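Local coordinates for protein dally-like, isoform A (Drosophila melanogaster, PDB 6XTZ) that binds Wnt and hedgehog proteins at the cell surface as a GPI-anchored glypican and shields the Wnt lipid to enable signalling at a distance, at residues Q60-L65 with D225-L230; T85-I90 with P440-I445; Y250-I255 with L463-C468; H263-E268 with S521-L526. The protein carries 5 engineered substitutions. All coordinates share one frame; numbering follows the deposited sequence.

Contact 1 (Q60-L65 with D225-L230); sequences QSRQQL and DCTGAL
Ser61, Arg62 and Leu65 of the long helix 51-110 meet Cys226, Thr227 and Leu230 of the short helix 224-234 in a buried, mostly apolar helix crossing. It lies well away from the centre of the chain, in a disulfide-bonded part of the elongated glypican core. The segment axes cross steeply, at 106°. Leu230 is the main intruder. Its CG stands anti to the backbone N (chi1 -165°), and Leu230 CD2 reaches the backbone of the long helix, 3.3 Å from Ser61 O. Leu230 CD2 also lies 3.7 Å from Ser61 CB. Ser61 O is at the same time the acceptor of the helical bond from Leu65 N, so the leucine methyl packs against a carbonyl whose polar need is met within its own helix. One turn on, Leu65 CD2 comes to 4.1 Å from Leu230 CD2 and to 4.3 Å from Cys226 SG, a sulfur bonded in turn to Cys258. At the more exposed border the extended chain of Arg62 passes Thr227, with Arg62 CD 3.8 Å from Thr227 OG1. Beyond the two segments, Leu65 and Leu230 both lean on Ile255 of helix 248-258, and Gln64 OE1 is hydrogen-bonded by Gln234 NE2. Neither a hydrogen bond nor a salt bridge joins the two segments: the fit depends on methyl groups, sulfur and a sheltered carbonyl, while the Cys226-Cys258 disulfide provides the covalent tie of the shorter helix to its other neighbour.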
loop_
_atom_site.group_PDB
_atom_site.type_symbol
_atom_site.label_atom_id
_atom_site.label_comp_id
_atom_site.label_asym_id
_atom_site.label_seq_id
_atom_site.Cartn_x
_atom_site.Cartn_y
_atom_site.Cartn_z
ATOM N N GLN A 60 -32.160 -5.991 -0.650
ATOM C CA GLN A 60 -31.636 -5.849 0.704
ATOM C C GLN A 60 -30.268 -6.505 0.842
ATOM O O GLN A 60 -29.363 -5.940 1.468
ATOM C CB GLN A 60 -32.619 -6.442 1.712
ATOM C CG GLN A 60 -32.097 -6.489 3.138
ATOM C CD GLN A 60 -33.077 -7.139 4.096
ATOM O OE1 GLN A 60 -34.289 -7.123 3.872
ATOM N NE2 GLN A 60 -32.554 -7.722 5.169
ATOM N N SER A 61 -30.094 -7.696 0.262
ATOM C CA SER A 61 -28.812 -8.389 0.359
ATOM C C SER A 61 -27.718 -7.650 -0.400
ATOM O O SER A 61 -26.575 -7.574 0.066
ATOM C CB SER A 61 -28.940 -9.819 -0.164
ATOM O OG SER A 61 -29.407 -10.689 0.847
ATOM N N ARG A 62 -28.044 -7.111 -1.576
ATOM C CA ARG A 62 -27.045 -6.387 -2.351
ATOM C C ARG A 62 -26.623 -5.105 -1.643
ATOM O O ARG A 62 -25.444 -4.731 -1.677
ATOM C CB ARG A 62 -27.581 -6.086 -3.751
ATOM C CG ARG A 62 -26.594 -5.348 -4.637
ATOM C CD ARG A 62 -27.101 -5.208 -6.062
ATOM N NE ARG A 62 -26.162 -4.451 -6.888
ATOM C CZ ARG A 62 -26.316 -4.235 -8.189
ATOM N NH1 ARG A 62 -27.374 -4.719 -8.824
ATOM N NH2 ARG A 62 -25.412 -3.532 -8.857
ATOM N N GLN A 63 -27.564 -4.428 -0.980
ATOM C CA GLN A 63 -27.220 -3.204 -0.264
ATOM C C GLN A 63 -26.442 -3.495 1.013
ATOM O O GLN A 63 -25.591 -2.691 1.411
ATOM C CB GLN A 63 -28.482 -2.403 0.055
ATOM C CG GLN A 63 -29.146 -1.792 -1.167
ATOM C CD GLN A 63 -30.412 -1.032 -0.826
ATOM O OE1 GLN A 63 -30.745 -0.846 0.346
ATOM N NE2 GLN A 63 -31.128 -0.587 -1.852
ATOM N N GLN A 64 -26.715 -4.626 1.668
ATOM C CA GLN A 64 -25.968 -4.970 2.875
ATOM C C GLN A 64 -24.524 -5.330 2.547
ATOM O O GLN A 64 -23.603 -4.945 3.277
ATOM C CB GLN A 64 -26.653 -6.117 3.617
ATOM C CG GLN A 64 -27.931 -5.714 4.339
ATOM C CD GLN A 64 -28.581 -6.875 5.069
ATOM O OE1 GLN A 64 -28.129 -8.017 4.973
ATOM N NE2 GLN A 64 -29.648 -6.589 5.804
ATOM N N LEU A 65 -24.305 -6.070 1.457
ATOM C CA LEU A 65 -22.940 -6.417 1.072
ATOM C C LEU A 65 -22.178 -5.188 0.594
ATOM O O LEU A 65 -21.016 -4.989 0.965
ATOM C CB LEU A 65 -22.950 -7.501 -0.006
ATOM C CG LEU A 65 -21.576 -7.921 -0.541
ATOM C CD1 LEU A 65 -20.641 -8.297 0.598
ATOM C CD2 LEU A 65 -21.701 -9.071 -1.531
ATOM N N ASP A 225 -25.181 -11.445 -11.562
ATOM C CA ASP A 225 -24.895 -12.815 -11.149
ATOM C C ASP A 225 -24.639 -12.906 -9.651
ATOM O O ASP A 225 -24.931 -13.937 -9.033
ATOM C CB ASP A 225 -23.701 -13.370 -11.925
ATOM C CG ASP A 225 -24.025 -13.629 -13.385
ATOM O OD1 ASP A 225 -25.179 -13.379 -13.796
ATOM O OD2 ASP A 225 -23.128 -14.087 -14.122
ATOM N N CYS A 226 -24.100 -11.842 -9.050
ATOM C CA CYS A 226 -23.890 -11.843 -7.606
ATOM C C CYS A 226 -25.213 -11.791 -6.857
ATOM O O CYS A 226 -25.377 -12.462 -5.831
ATOM C CB CYS A 226 -23.005 -10.666 -7.196
ATOM S SG CYS A 226 -23.117 -10.257 -5.436
ATOM N N THR A 227 -26.164 -10.993 -7.348
ATOM C CA THR A 227 -27.452 -10.868 -6.674
ATOM C C THR A 227 -28.145 -12.219 -6.551
ATOM O O THR A 227 -28.690 -12.548 -5.493
ATOM C CB THR A 227 -28.343 -9.878 -7.424
ATOM O OG1 THR A 227 -27.652 -8.633 -7.578
ATOM C CG2 THR A 227 -29.637 -9.640 -6.657
ATOM N N GLY A 228 -28.115 -13.024 -7.615
ATOM C CA GLY A 228 -28.785 -14.314 -7.572
ATOM C C GLY A 228 -28.200 -15.247 -6.530
ATOM O O GLY A 228 -28.925 -15.821 -5.712
ATOM N N ALA A 229 -26.875 -15.411 -6.543
ATOM C CA ALA A 229 -26.230 -16.303 -5.584
ATOM C C ALA A 229 -26.341 -15.777 -4.161
ATOM O O ALA A 229 -26.406 -16.567 -3.212
ATOM C CB ALA A 229 -24.763 -16.505 -5.959
ATOM N N LEU A 230 -26.371 -14.454 -3.993
ATOM C CA LEU A 230 -26.427 -13.870 -2.657
ATOM C C LEU A 230 -27.770 -14.137 -1.989
ATOM O O LEU A 230 -27.827 -14.432 -0.789
ATOM C CB LEU A 230 -26.154 -12.368 -2.744
ATOM C CG LEU A 230 -25.809 -11.610 -1.465
ATOM C CD1 LEU A 230 -24.542 -12.175 -0.846
ATOM C CD2 LEU A 230 -25.641 -10.131 -1.771
#

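Contact 2 (T85-I90 with P440-I445); sequences TKFKDI and PILDRI
Ile445 is the bump that fills a hollow on helix 51-110, walled by Lys86, Phe87 and Ile90. The two segments run nearly antiparallel (164°), with their axes 10.0 Å apart. Each branch of Ile445 has its own wall: CD1 lies 3.7 Å from Lys86 CD, against the aliphatic part of the extended lysine; CG1 sits 3.9 Å from Phe87 CB; and CG2 is 3.9 Å from Ile90 CD1 while also meeting the edge of the Phe87 ring. Ile90 returns the fit, its CG2 lying 3.9 Å from Ile441 CD1 at the start of helix 441-455. Leu442 completes the surface from the other flank, its CD1 3.9 Å from Phe87 CE1. An alanine in place of Ile445 would probably leave a gap between Lys86, Phe87 and Ile90, with the lysine chain and the ring edge losing one of their packing partners. The pair is one layer of an all-helical bundle: the Phe87 ring meets Tyr203 of helix 185-216 edge-to-face, Leu442 leans on Phe91 and Leu94 of helix 51-110, and Pro440, at the N-cap of helix 441-455, touches the bound O-palmitoleoyl serine.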
loop_
_atom_site.group_PDB
_atom_site.type_symbol
_atom_site.label_atom_id
_atom_site.label_comp_id
_atom_site.label_asym_id
_atom_site.label_seq_id
_atom_site.Cartn_x
_atom_site.Cartn_y
_atom_site.Cartn_z
ATOM N N THR A 85 0.245 10.774 4.964
ATOM C CA THR A 85 0.394 12.220 5.093
ATOM C C THR A 85 1.185 12.584 6.344
ATOM O O THR A 85 2.016 13.500 6.316
ATOM C CB THR A 85 -0.980 12.891 5.112
ATOM O OG1 THR A 85 -1.637 12.670 3.858
ATOM C CG2 THR A 85 -0.848 14.390 5.352
ATOM N N LYS A 86 0.938 11.879 7.450
ATOM C CA LYS A 86 1.710 12.119 8.664
ATOM C C LYS A 86 3.174 11.756 8.457
ATOM O O LYS A 86 4.070 12.444 8.958
ATOM C CB LYS A 86 1.115 11.322 9.827
ATOM C CG LYS A 86 1.828 11.532 11.156
ATOM C CD LYS A 86 1.214 10.682 12.260
ATOM C CE LYS A 86 1.932 10.892 13.586
ATOM N NZ LYS A 86 1.379 10.030 14.670
ATOM N N PHE A 87 3.435 10.682 7.710
ATOM C CA PHE A 87 4.808 10.272 7.435
ATOM C C PHE A 87 5.548 11.334 6.631
ATOM O O PHE A 87 6.686 11.697 6.956
ATOM C CB PHE A 87 4.806 8.933 6.699
ATOM C CG PHE A 87 6.152 8.521 6.178
ATOM C CD1 PHE A 87 7.073 7.907 7.010
ATOM C CD2 PHE A 87 6.492 8.737 4.851
ATOM C CE1 PHE A 87 8.309 7.520 6.533
ATOM C CE2 PHE A 87 7.729 8.353 4.367
ATOM C CZ PHE A 87 8.636 7.744 5.209
ATOM N N LYS A 88 4.915 11.843 5.570
ATOM C CA LYS A 88 5.562 12.856 4.743
ATOM C C LYS A 88 5.797 14.144 5.523
ATOM O O LYS A 88 6.870 14.749 5.417
ATOM C CB LYS A 88 4.721 13.134 3.499
ATOM C CG LYS A 88 4.555 11.938 2.579
ATOM C CD LYS A 88 3.598 12.265 1.451
ATOM C CE LYS A 88 3.277 11.041 0.616
ATOM N NZ LYS A 88 2.257 11.358 -0.419
ATOM N N ASP A 89 4.807 14.575 6.311
ATOM C CA ASP A 89 4.952 15.810 7.075
ATOM C C ASP A 89 6.075 15.702 8.098
ATOM O O ASP A 89 6.805 16.672 8.332
ATOM C CB ASP A 89 3.636 16.160 7.769
ATOM C CG ASP A 89 2.538 16.532 6.791
ATOM O OD1 ASP A 89 2.860 17.036 5.694
ATOM O OD2 ASP A 89 1.352 16.325 7.123
ATOM N N ILE A 90 6.226 14.532 8.721
ATOM C CA ILE A 90 7.271 14.350 9.725
ATOM C C ILE A 90 8.650 14.428 9.082
ATOM O O ILE A 90 9.549 15.109 9.586
ATOM C CB ILE A 90 7.069 13.021 10.476
ATOM C CG1 ILE A 90 5.890 13.127 11.445
ATOM C CG2 ILE A 90 8.339 12.622 11.213
ATOM C CD1 ILE A 90 5.570 11.832 12.165
ATOM N N PRO A 440 13.389 8.101 17.833
ATOM C CA PRO A 440 13.012 9.204 16.941
ATOM C C PRO A 440 11.588 9.041 16.433
ATOM O O PRO A 440 11.106 7.928 16.218
ATOM C CB PRO A 440 14.028 9.103 15.795
ATOM C CG PRO A 440 15.143 8.265 16.327
ATOM C CD PRO A 440 14.516 7.319 17.300
ATOM N N ILE A 441 10.912 10.178 16.244
ATOM C CA ILE A 441 9.531 10.148 15.781
ATOM C C ILE A 441 9.426 9.617 14.358
ATOM O O ILE A 441 8.362 9.128 13.961
ATOM C CB ILE A 441 8.887 11.544 15.884
ATOM C CG1 ILE A 441 9.558 12.524 14.923
ATOM C CG2 ILE A 441 8.960 12.057 17.316
ATOM C CD1 ILE A 441 8.870 13.870 14.852
ATOM N N LEU A 442 10.504 9.700 13.574
ATOM C CA LEU A 442 10.483 9.099 12.245
ATOM C C LEU A 442 10.406 7.581 12.339
ATOM O O LEU A 442 9.680 6.942 11.570
ATOM C CB LEU A 442 11.712 9.529 11.448
ATOM C CG LEU A 442 11.821 8.954 10.033
ATOM C CD1 LEU A 442 10.576 9.275 9.217
ATOM C CD2 LEU A 442 13.070 9.477 9.340
ATOM N N ASP A 443 11.141 6.986 13.280
ATOM C CA ASP A 443 11.014 5.552 13.507
ATOM C C ASP A 443 9.631 5.193 14.034
ATOM O O ASP A 443 9.115 4.114 13.727
ATOM C CB ASP A 443 12.088 5.071 14.482
ATOM C CG ASP A 443 13.495 5.309 13.967
ATOM O OD1 ASP A 443 13.650 5.965 12.916
ATOM O OD2 ASP A 443 14.449 4.834 14.616
ATOM N N ARG A 444 9.015 6.085 14.815
ATOM C CA ARG A 444 7.707 5.791 15.392
ATOM C C ARG A 444 6.627 5.720 14.320
ATOM O O ARG A 444 5.755 4.845 14.367
ATOM C CB ARG A 444 7.353 6.845 16.443
ATOM C CG ARG A 444 8.327 6.897 17.610
ATOM C CD ARG A 444 8.062 8.092 18.514
ATOM N NE ARG A 444 6.749 8.032 19.147
ATOM C CZ ARG A 444 6.296 8.933 20.012
ATOM N NH1 ARG A 444 7.053 9.969 20.349
ATOM N NH2 ARG A 444 5.088 8.801 20.542
ATOM N N ILE A 445 6.662 6.633 13.345
ATOM C CA ILE A 445 5.655 6.604 12.290
ATOM C C ILE A 445 5.934 5.471 11.311
ATOM O O ILE A 445 5.002 4.890 10.741
ATOM C CB ILE A 445 5.573 7.975 11.586
ATOM C CG1 ILE A 445 4.510 7.961 10.483
ATOM C CG2 ILE A 445 6.921 8.379 11.021
ATOM C CD1 ILE A 445 3.104 7.744 10.987
#

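Contact 3 (Y250-I255 with L463-C468); sequences YCVNVI and LPHSVC
Cys251 and Cys468 form a disulfide that staples helix 248-258 to the end of helix 459-467 within the disulfide-bonded, all-helical glypican core. Cys251 SG and Cys468 SG are 2.0 Å apart with a C-S-S-C torsion of -93°, close to the relaxed value, and the segment axes cross at 128°. Beside this bond Ile255 fills the angle between the helices, and each of its side-chain atoms has a neighbour. Ile255 CB rests 3.8 Å from Pro464 CB. Ile255 CG2 packs on the same proline, 3.6 Å from Pro464 CA, and also faces the side chain of Val467. Ile255 CG1, anti to the carbonyl carbon (chi1 -49°), lies 3.8 Å from Cys468 SG. At the tip, Ile255 CD1 closes on Val467 CG1 at 3.9 Å. An alanine in place of Ile255 would probably open a gap beside the disulfide and leave Val467 and the bridging sulfur without their packing partner on this side. Leu65 and Leu230 touch Ile255 as well, so the residue also faces helices 51-110 and 224-234. Covalent bond and packing thus work together, although no hydrogen bond links the two segments. Val252 also packs by the disulfide, with Val252 CG2 4.1 Å from Cys468 SG, and reaches its other methyl over His465. The histidine starts out pointing away from helix 248-258, but its ring comes back to meet the valine. There Val252 CG1 makes a CH-pi contact with one face of the His465 imidazole, 4.2 Å from the ring centroid and displaced toward the CE1-NE2 rim.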
loop_
_atom_site.group_PDB
_atom_site.type_symbol
_atom_site.label_atom_id
_atom_site.label_comp_id
_atom_site.label_asym_id
_atom_site.label_seq_id
_atom_site.Cartn_x
_atom_site.Cartn_y
_atom_site.Cartn_z
ATOM N N TYR A 250 -20.468 -22.120 2.736
ATOM C CA TYR A 250 -21.396 -21.731 1.681
ATOM C C TYR A 250 -21.458 -20.214 1.546
ATOM O O TYR A 250 -21.380 -19.674 0.435
ATOM C CB TYR A 250 -22.778 -22.322 1.969
ATOM C CG TYR A 250 -23.865 -21.916 0.998
ATOM C CD1 TYR A 250 -23.603 -21.776 -0.360
ATOM C CD2 TYR A 250 -25.164 -21.695 1.440
ATOM C CE1 TYR A 250 -24.600 -21.406 -1.244
ATOM C CE2 TYR A 250 -26.166 -21.332 0.563
ATOM C CZ TYR A 250 -25.879 -21.188 -0.778
ATOM O OH TYR A 250 -26.874 -20.823 -1.655
ATOM N N CYS A 251 -21.585 -19.508 2.673
ATOM C CA CYS A 251 -21.586 -18.048 2.636
ATOM C C CYS A 251 -20.271 -17.507 2.085
ATOM O O CYS A 251 -20.271 -16.582 1.264
ATOM C CB CYS A 251 -21.851 -17.487 4.033
ATOM S SG CYS A 251 -21.832 -15.680 4.137
ATOM N N VAL A 252 -19.141 -18.066 2.528
ATOM C CA VAL A 252 -17.842 -17.558 2.091
ATOM C C VAL A 252 -17.681 -17.716 0.584
ATOM O O VAL A 252 -17.192 -16.809 -0.101
ATOM C CB VAL A 252 -16.702 -18.256 2.858
ATOM C CG1 VAL A 252 -15.353 -17.889 2.258
ATOM C CG2 VAL A 252 -16.747 -17.880 4.331
ATOM N N ASN A 253 -18.100 -18.862 0.041
ATOM C CA ASN A 253 -17.986 -19.082 -1.397
ATOM C C ASN A 253 -18.837 -18.098 -2.187
ATOM O O ASN A 253 -18.445 -17.681 -3.283
ATOM C CB ASN A 253 -18.379 -20.517 -1.743
ATOM C CG ASN A 253 -17.298 -21.515 -1.390
ATOM O OD1 ASN A 253 -16.111 -21.190 -1.407
ATOM N ND2 ASN A 253 -17.702 -22.739 -1.073
ATOM N N VAL A 254 -19.997 -17.714 -1.655
ATOM C CA VAL A 254 -20.862 -16.775 -2.362
ATOM C C VAL A 254 -20.247 -15.381 -2.364
ATOM O O VAL A 254 -20.174 -14.718 -3.406
ATOM C CB VAL A 254 -22.273 -16.774 -1.747
ATOM C CG1 VAL A 254 -23.132 -15.692 -2.386
ATOM C CG2 VAL A 254 -22.922 -18.138 -1.920
ATOM N N ILE A 255 -19.790 -14.916 -1.199
ATOM C CA ILE A 255 -19.188 -13.588 -1.127
ATOM C C ILE A 255 -17.903 -13.538 -1.946
ATOM O O ILE A 255 -17.605 -12.527 -2.593
ATOM C CB ILE A 255 -18.943 -13.180 0.336
ATOM C CG1 ILE A 255 -20.202 -13.410 1.174
ATOM C CG2 ILE A 255 -18.536 -11.717 0.412
ATOM C CD1 ILE A 255 -21.371 -12.549 0.765
ATOM N N LEU A 463 -12.360 -10.234 3.491
ATOM C CA LEU A 463 -13.680 -9.624 3.334
ATOM C C LEU A 463 -14.808 -10.648 3.324
ATOM O O LEU A 463 -15.782 -10.459 4.074
ATOM C CB LEU A 463 -13.702 -8.752 2.073
ATOM C CG LEU A 463 -13.330 -7.280 2.255
ATOM C CD1 LEU A 463 -13.329 -6.563 0.918
ATOM C CD2 LEU A 463 -14.294 -6.611 3.221
ATOM N N PRO A 464 -14.760 -11.733 2.536
ATOM C CA PRO A 464 -15.851 -12.721 2.619
ATOM C C PRO A 464 -16.025 -13.309 4.008
ATOM O O PRO A 464 -17.161 -13.515 4.451
ATOM C CB PRO A 464 -15.439 -13.788 1.592
ATOM C CG PRO A 464 -13.980 -13.587 1.386
ATOM C CD PRO A 464 -13.765 -12.116 1.519
ATOM N N HIS A 465 -14.928 -13.578 4.716
ATOM C CA HIS A 465 -15.043 -14.043 6.093
ATOM C C HIS A 465 -15.585 -12.953 7.006
ATOM O O HIS A 465 -16.280 -13.254 7.984
ATOM C CB HIS A 465 -13.687 -14.538 6.593
ATOM C CG HIS A 465 -13.115 -15.645 5.765
ATOM N ND1 HIS A 465 -13.319 -16.977 6.059
ATOM C CD2 HIS A 465 -12.359 -15.619 4.642
ATOM C CE1 HIS A 465 -12.706 -17.723 5.158
ATOM N NE2 HIS A 465 -12.117 -16.923 4.286
ATOM N N SER A 466 -15.288 -11.689 6.703
ATOM C CA SER A 466 -15.811 -10.595 7.514
ATOM C C SER A 466 -17.297 -10.379 7.257
ATOM O O SER A 466 -18.061 -10.096 8.188
ATOM C CB SER A 466 -15.023 -9.315 7.238
ATOM O OG SER A 466 -15.596 -8.208 7.912
ATOM N N VAL A 467 -17.728 -10.510 6.000
ATOM C CA VAL A 467 -19.137 -10.321 5.670
ATOM C C VAL A 467 -19.992 -11.411 6.309
ATOM O O VAL A 467 -21.094 -11.144 6.800
ATOM C CB VAL A 467 -19.324 -10.272 4.143
ATOM C CG1 VAL A 467 -20.801 -10.220 3.784
ATOM C CG2 VAL A 467 -18.592 -9.077 3.556
ATOM N N CYS A 468 -19.497 -12.646 6.332
ATOM C CA CYS A 468 -20.259 -13.774 6.854
ATOM C C CYS A 468 -20.246 -13.859 8.378
ATOM O O CYS A 468 -20.687 -14.877 8.924
ATOM C CB CYS A 468 -19.734 -15.085 6.260
ATOM S SG CYS A 468 -19.881 -15.198 4.459
#

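Contact 4 (H263-E268 with S521-L526); sequences HEFDSE and SQLSHL
Leu523, Phe265 and Leu526 carry the contact between helix 263-283 and helix 513-538, two helices that run side by side in nearly the same direction (13° between segment axes, 10.1 Å apart). Leu523 pushes its CD1 against the backbone of the facing helix, 3.7 Å from Phe265 CA. Leu523 CD2 turns to the preceding residue, 3.9 Å from Glu264 CB. CD1 also meets the chain of Glu268, one turn on. The Phe265 side chain and Leu523 slide past each other in opposite directions, so the ring passes the leucine and reaches the backbone of helix 513-538. There Phe265 CE1 lies 3.7 Å from Gln522 O, which sits at the ring edge and in its plane, a favourable place for a carbonyl oxygen beside an aromatic C-H. Leu526 covers one face of that ring at about a right angle: Leu526 CD2 stands 4.0 Å from the Phe265 centroid and 21° off the normal, a CH-pi contact displaced toward the rim. Leu526 CD2 also touches Glu268 CB at 3.9 Å. The acid end of Glu268 is occupied elsewhere, with OE1 hydrogen-bonded to Asn271. Within helix 263-283, Ser267 OG donates to Glu264 O at 2.8 Å, a carbonyl that also takes the helical bond from Glu268 N. Around the ring, Trp460 meets Phe265 edge-to-face and Val213 of helix 185-216 touches it. A phenylalanine clasped by leucines, with more helices closing round it, makes a partly buried layer of a helical bundle, here of the elongated, strand-free glypican core.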
loop_
_atom_site.group_PDB
_atom_site.type_symbol
_atom_site.label_atom_id
_atom_site.label_comp_id
_atom_site.label_asym_id
_atom_site.label_seq_id
_atom_site.Cartn_x
_atom_site.Cartn_y
_atom_site.Cartn_z
ATOM N N HIS A 263 -9.698 -10.596 -7.137
ATOM C CA HIS A 263 -8.816 -11.748 -6.961
ATOM C C HIS A 263 -7.357 -11.374 -7.191
ATOM O O HIS A 263 -6.512 -11.554 -6.306
ATOM C CB HIS A 263 -9.232 -12.884 -7.897
ATOM C CG HIS A 263 -8.491 -14.161 -7.654
ATOM N ND1 HIS A 263 -8.814 -15.025 -6.629
ATOM C CD2 HIS A 263 -7.434 -14.715 -8.294
ATOM C CE1 HIS A 263 -7.993 -16.060 -6.653
ATOM N NE2 HIS A 263 -7.145 -15.896 -7.653
ATOM N N GLU A 264 -7.044 -10.881 -8.395
ATOM C CA GLU A 264 -5.691 -10.422 -8.693
ATOM C C GLU A 264 -5.273 -9.307 -7.748
ATOM O O GLU A 264 -4.137 -9.287 -7.259
ATOM C CB GLU A 264 -5.605 -9.939 -10.141
ATOM C CG GLU A 264 -5.570 -11.033 -11.192
ATOM C CD GLU A 264 -5.755 -10.485 -12.595
ATOM O OE1 GLU A 264 -6.907 -10.171 -12.963
ATOM O OE2 GLU A 264 -4.748 -10.352 -13.323
ATOM N N PHE A 265 -6.184 -8.369 -7.481
ATOM C CA PHE A 265 -5.864 -7.237 -6.619
ATOM C C PHE A 265 -5.521 -7.697 -5.210
ATOM O O PHE A 265 -4.671 -7.090 -4.548
ATOM C CB PHE A 265 -7.036 -6.258 -6.594
ATOM C CG PHE A 265 -6.696 -4.915 -6.015
ATOM C CD1 PHE A 265 -6.093 -3.943 -6.797
ATOM C CD2 PHE A 265 -6.988 -4.619 -4.694
ATOM C CE1 PHE A 265 -5.782 -2.704 -6.271
ATOM C CE2 PHE A 265 -6.680 -3.383 -4.162
ATOM C CZ PHE A 265 -6.076 -2.424 -4.952
ATOM N N ASP A 266 -6.163 -8.772 -4.743
ATOM C CA ASP A 266 -5.850 -9.308 -3.423
ATOM C C ASP A 266 -4.433 -9.868 -3.370
ATOM O O ASP A 266 -3.699 -9.620 -2.407
ATOM C CB ASP A 266 -6.868 -10.383 -3.047
ATOM C CG ASP A 266 -6.430 -11.213 -1.862
ATOM O OD1 ASP A 266 -6.114 -10.627 -0.807
ATOM O OD2 ASP A 266 -6.415 -12.455 -1.986
ATOM N N SER A 267 -4.027 -10.622 -4.395
ATOM C CA SER A 267 -2.701 -11.231 -4.373
ATOM C C SER A 267 -1.606 -10.176 -4.465
ATOM O O SER A 267 -0.594 -10.262 -3.759
ATOM C CB SER A 267 -2.570 -12.253 -5.504
ATOM O OG SER A 267 -2.674 -11.635 -6.773
ATOM N N GLU A 268 -1.790 -9.169 -5.321
ATOM C CA GLU A 268 -0.801 -8.100 -5.413
ATOM C C GLU A 268 -0.790 -7.232 -4.160
ATOM O O GLU A 268 0.253 -6.669 -3.810
ATOM C CB GLU A 268 -1.057 -7.246 -6.654
ATOM C CG GLU A 268 -0.900 -7.998 -7.966
ATOM C CD GLU A 268 0.527 -8.454 -8.222
ATOM O OE1 GLU A 268 1.455 -7.946 -7.558
ATOM O OE2 GLU A 268 0.721 -9.324 -9.094
ATOM N N SER A 521 -6.669 -0.333 -14.114
ATOM C CA SER A 521 -5.775 0.770 -13.778
ATOM C C SER A 521 -5.349 0.712 -12.316
ATOM O O SER A 521 -4.214 1.071 -11.981
ATOM C CB SER A 521 -6.446 2.106 -14.089
ATOM O OG SER A 521 -7.619 2.276 -13.315
ATOM N N GLN A 522 -6.242 0.265 -11.432
ATOM C CA GLN A 522 -5.879 0.117 -10.025
ATOM C C GLN A 522 -4.889 -1.021 -9.832
ATOM O O GLN A 522 -4.000 -0.942 -8.975
ATOM C CB GLN A 522 -7.128 -0.113 -9.177
ATOM C CG GLN A 522 -7.817 1.162 -8.743
ATOM C CD GLN A 522 -8.134 2.078 -9.907
ATOM O OE1 GLN A 522 -8.820 1.685 -10.851
ATOM N NE2 GLN A 522 -7.626 3.303 -9.851
ATOM N N LEU A 523 -5.032 -2.090 -10.614
ATOM C CA LEU A 523 -4.067 -3.179 -10.556
ATOM C C LEU A 523 -2.708 -2.731 -11.078
ATOM O O LEU A 523 -1.667 -3.124 -10.540
ATOM C CB LEU A 523 -4.589 -4.371 -11.355
ATOM C CG LEU A 523 -3.915 -5.718 -11.123
ATOM C CD1 LEU A 523 -4.077 -6.150 -9.676
ATOM C CD2 LEU A 523 -4.508 -6.749 -12.067
ATOM N N SER A 524 -2.699 -1.892 -12.117
ATOM C CA SER A 524 -1.440 -1.436 -12.696
ATOM C C SER A 524 -0.715 -0.474 -11.761
ATOM O O SER A 524 0.514 -0.529 -11.641
ATOM C CB SER A 524 -1.698 -0.781 -14.052
ATOM O OG SER A 524 -0.488 -0.356 -14.652
ATOM N N HIS A 525 -1.456 0.417 -11.097
ATOM C CA HIS A 525 -0.830 1.332 -10.147
ATOM C C HIS A 525 -0.274 0.580 -8.944
ATOM O O HIS A 525 0.818 0.899 -8.458
ATOM C CB HIS A 525 -1.832 2.392 -9.693
ATOM C CG HIS A 525 -2.231 3.351 -10.770
ATOM N ND1 HIS A 525 -1.405 3.676 -11.823
ATOM C CD2 HIS A 525 -3.372 4.057 -10.957
ATOM C CE1 HIS A 525 -2.017 4.541 -12.612
ATOM N NE2 HIS A 525 -3.213 4.788 -12.109
ATOM N N LEU A 526 -1.013 -0.417 -8.450
ATOM C CA LEU A 526 -0.535 -1.189 -7.308
ATOM C C LEU A 526 0.726 -1.969 -7.657
ATOM O O LEU A 526 1.677 -2.005 -6.867
ATOM C CB LEU A 526 -1.631 -2.131 -6.811
ATOM C CG LEU A 526 -1.294 -2.944 -5.559
ATOM C CD1 LEU A 526 -0.963 -2.023 -4.395
ATOM C CD2 LEU A 526 -2.433 -3.880 -5.197
#

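How the contacts relate
From the N terminus, helix 51-110 enters contact 1 first and contact 2 further along, about 26 Å away at the nearest atoms. Contact 1 closes when the chain returns at 225-230. Contact 3 opens only after that, at 250-255, yet the two touch: Leu230 CD1 lies 3.6 Å from Ile255 CD1, so helices 51-110, 224-234, 248-258 and 459-467 form one cluster. Contact 4 opens next, at 263-268. After the unmodelled 324-437, the closures come in order: contact 2 at 440-445, contact 3 at 463-468 and contact 4 at 521-526. Contact 2 therefore crosses the other three, and contacts 3 and 4 cross each other, binding late helices to early ones.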